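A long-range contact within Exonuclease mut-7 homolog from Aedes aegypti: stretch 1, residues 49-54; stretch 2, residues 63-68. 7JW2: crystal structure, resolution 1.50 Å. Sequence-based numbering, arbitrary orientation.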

ATOM      1  N   GLU A  49      -1.163  20.669 -15.145  1.00 23.28           N
ATOM      2  CA  GLU A  49      -1.524  19.278 -14.899  1.00 21.72           C
ATOM      3  C   GLU A  49      -0.253  18.460 -14.743  1.00 20.44           C
ATOM      4  O   GLU A  49       0.682  18.620 -15.530  1.00 21.27           O
ATOM      5  N   VAL A  50      -0.216  17.599 -13.716  1.00 18.86           N
ATOM      6  CA  VAL A  50       0.950  16.760 -13.450  1.00 17.70           C
ATOM      7  C   VAL A  50       0.999  15.593 -14.425  1.00 15.51           C
ATOM      8  O   VAL A  50      -0.015  14.926 -14.676  1.00 19.00           O
ATOM      9  N   SER A  51       2.198  15.309 -14.945  1.00 14.12           N
ATOM     10  CA  SER A  51       2.433  14.092 -15.713  1.00 14.47           C
ATOM     11  C   SER A  51       3.046  12.985 -14.860  1.00 14.14           C
ATOM     12  O   SER A  51       2.507  11.874 -14.810  1.00 14.20           O
ATOM     13  N   LEU A  52       4.157  13.281 -14.180  1.00 13.95           N
ATOM     14  CA  LEU A  52       4.893  12.319 -13.369  1.00 13.06           C
ATOM     15  C   LEU A  52       5.231  12.939 -12.027  1.00 12.60           C
ATOM     16  O   LEU A  52       5.464  14.144 -11.939  1.00 13.25           O
ATOM     17  N   ILE A  53       5.253  12.100 -10.987  1.00 11.97           N
ATOM     18  CA  ILE A  53       5.923  12.407  -9.722  1.00 12.76           C
ATOM     19  C   ILE A  53       6.954  11.318  -9.472  1.00 11.97           C
ATOM     20  O   ILE A  53       6.630  10.125  -9.540  1.00 14.59           O
ATOM     21  N   GLN A  54       8.199  11.717  -9.217  1.00 12.32           N
ATOM     22  CA  GLN A  54       9.300  10.769  -9.075  1.00 11.33           C
ATOM     23  C   GLN A  54       9.793  10.758  -7.630  1.00 10.95           C
ATOM     24  O   GLN A  54      10.074  11.818  -7.063  1.00 13.25           O
ATOM     25  N   MET A  63       8.344   6.152 -10.418  1.00 15.30           N
ATOM     26  CA  MET A  63       7.800   7.243 -11.220  1.00 15.09           C
ATOM     27  C   MET A  63       6.299   7.045 -11.304  1.00 14.19           C
ATOM     28  O   MET A  63       5.840   6.143 -12.016  1.00 14.14           O
ATOM     29  N   ILE A  64       5.542   7.854 -10.558  1.00 13.98           N
ATOM     30  CA  ILE A  64       4.084   7.744 -10.566  1.00 14.35           C
ATOM     31  C   ILE A  64       3.556   8.401 -11.836  1.00 12.51           C
ATOM     32  O   ILE A  64       3.726   9.613 -12.028  1.00 14.22           O
ATOM     33  N   ASP A  65       2.901   7.605 -12.692  1.00 14.53           N
ATOM     34  CA  ASP A  65       2.289   8.115 -13.922  1.00 15.57           C
ATOM     35  C   ASP A  65       0.905   8.627 -13.553  1.00 13.46           C
ATOM     36  O   ASP A  65      -0.045   7.848 -13.407  1.00 15.47           O
ATOM     37  N   VAL A  66       0.801   9.940 -13.355  1.00 14.05           N
ATOM     38  CA  VAL A  66      -0.450  10.507 -12.875  1.00 14.45           C
ATOM     39  C   VAL A  66      -1.508  10.452 -13.963  1.00 17.66           C
ATOM     40  O   VAL A  66      -2.705  10.355 -13.675  1.00 19.43           O
ATOM     41  N   MET A  67      -1.085  10.502 -15.228  1.00 17.68           N
ATOM     42  CA  MET A  67      -2.037  10.480 -16.333  1.00 18.37           C
ATOM     43  C   MET A  67      -2.730   9.130 -16.455  1.00 21.63           C
ATOM     44  O   MET A  67      -3.925   9.070 -16.769  1.00 25.12           O
ATOM     45  N   VAL A  68      -2.009   8.038 -16.219  1.00 20.79           N
ATOM     46  CA  VAL A  68      -2.516   6.690 -16.474  1.00 19.63           C
ATOM     47  C   VAL A  68      -3.077   6.031 -15.212  1.00 23.03           C
ATOM     48  O   VAL A  68      -3.973   5.178 -15.283  1.00 22.66           O
TER

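The antiparallel pairing of these two strands leads into a weakly bonded helix, and its last bond is made by a residue just past the strand. Val-66 N donates to Ser-51 O at 3.0 Å. Before that, Ile-53 and Ile-64 form a hydrogen-bonded pair: Ile-53 N to Ile-64 O is 3.1 Å, and Ile-64 N to Ile-53 O is 2.7 Å.

Val-66 points its CA-to-CB bond toward stretch 1. Its rotamer is t. Val-66 CG2 lies 3.9 Å from Val-50 CG1 and 4.3 Å from Ile-53 CD1; Val-50 is also t. Ile-53 and Ile-64 share one sheet face, both with chi1 m and chi2 t. Ile-53 CB sits 4.3 Å from Ile-64 CD1. These contacts make a small apolar cluster.

Leu-52, Gln-54, Met-63 and Asp-65 occupy the other face. Leu-52 (m, t) brings its CD2 to 3.8 Å from Asp-65 CA. Gln-54 and Met-63, both m at chi1, meet through their CG atoms at 3.9 Å; the end of Met-63 then leads away.

No side chain hydrogen-bonds across the two stretches. Asp-65, chi1 t, instead sits at the N-cap position of the weakly bonded helix: its OD1 accepts a capping bond from Val-68 N at 3.1 Å. Ser-51 OG and Gln-54 NE2 find partners elsewhere in the structure.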

ATOM      1  CB  GLU A  49      -2.369  18.713 -16.046  1.00 27.25           C
ATOM      2  CG  GLU A  49      -3.817  19.155 -16.030  1.00 33.20           C
ATOM      3  CD  GLU A  49      -4.654  18.376 -17.018  1.00 33.05           C
ATOM      4  OE1 GLU A  49      -5.734  17.876 -16.633  1.00 42.01           O
ATOM      5  OE2 GLU A  49      -4.221  18.259 -18.181  1.00 38.75           O
ATOM      6  CB  VAL A  50       0.919  16.229 -12.005  1.00 17.44           C
ATOM      7  CG1 VAL A  50       2.217  15.462 -11.688  1.00 19.07           C
ATOM      8  CG2 VAL A  50       0.735  17.364 -11.028  1.00 21.99           C
ATOM      9  CB  SER A  51       3.331  14.399 -16.925  1.00 15.67           C
ATOM     10  OG  SER A  51       3.740  13.203 -17.567  1.00 15.74           O
ATOM     11  CB  LEU A  52       6.219  11.894 -14.030  1.00 14.41           C
ATOM     12  CG  LEU A  52       6.179  11.150 -15.364  1.00 15.22           C
ATOM     13  CD1 LEU A  52       7.605  10.898 -15.830  1.00 16.23           C
ATOM     14  CD2 LEU A  52       5.426   9.838 -15.237  1.00 16.98           C
ATOM     15  CB  ILE A  53       4.923  12.511  -8.559  1.00 13.41           C
ATOM     16  CG1 ILE A  53       3.997  13.710  -8.783  1.00 15.07           C
ATOM     17  CG2 ILE A  53       5.683  12.679  -7.236  1.00 15.49           C
ATOM     18  CD1 ILE A  53       2.811  13.711  -7.853  1.00 18.84           C
ATOM     19  CB  GLN A  54      10.468  11.087 -10.019  1.00 13.61           C
ATOM     20  CG  GLN A  54      10.125  11.232 -11.510  1.00 14.87           C
ATOM     21  CD  GLN A  54       9.901  12.677 -11.922  1.00 15.50           C
ATOM     22  OE1 GLN A  54       8.758  13.123 -12.031  1.00 15.01           O
ATOM     23  NE2 GLN A  54      10.989  13.407 -12.165  1.00 16.46           N
ATOM     24  CB  MET A  63       8.442   7.268 -12.602  1.00 15.90           C
ATOM     25  CG  MET A  63       9.937   7.490 -12.487  1.00 14.84           C
ATOM     26  SD  MET A  63      10.770   7.586 -14.072  1.00 22.60           S
ATOM     27  CE  MET A  63      10.677   5.902 -14.613  1.00 22.46           C
ATOM     28  CB  ILE A  64       3.452   8.397  -9.329  1.00 13.11           C
ATOM     29  CG1 ILE A  64       4.064   7.869  -8.025  1.00 14.83           C
ATOM     30  CG2 ILE A  64       1.908   8.204  -9.357  1.00 15.54           C
ATOM     31  CD1 ILE A  64       3.737   8.779  -6.849  1.00 15.99           C
ATOM     32  CB  ASP A  65       2.222   7.043 -15.001  1.00 15.18           C
ATOM     33  CG  ASP A  65       1.750   7.600 -16.324  1.00 15.86           C
ATOM     34  OD1 ASP A  65       1.044   8.622 -16.309  1.00 16.49           O
ATOM     35  OD2 ASP A  65       2.111   7.023 -17.362  1.00 19.26           O
ATOM     36  CB  VAL A  66      -0.206  11.940 -12.370  1.00 16.06           C
ATOM     37  CG1 VAL A  66      -1.512  12.605 -11.959  1.00 17.93           C
ATOM     38  CG2 VAL A  66       0.784  11.912 -11.184  1.00 16.31           C
ATOM     39  CB  MET A  67      -1.317  10.824 -17.637  1.00 18.02           C
ATOM     40  CG  MET A  67      -0.945  12.281 -17.751  1.00 20.48           C
ATOM     41  SD  MET A  67      -0.090  12.650 -19.304  1.00 21.64           S
ATOM     42  CE  MET A  67      -1.375  12.299 -20.486  1.00 22.69           C
ATOM     43  CB  VAL A  68      -1.403   5.825 -17.100  1.00 20.64           C
ATOM     44  CG1 VAL A  68      -1.851   4.377 -17.275  1.00 23.41           C
ATOM     45  CG2 VAL A  68      -0.972   6.409 -18.449  1.00 20.13           C
TER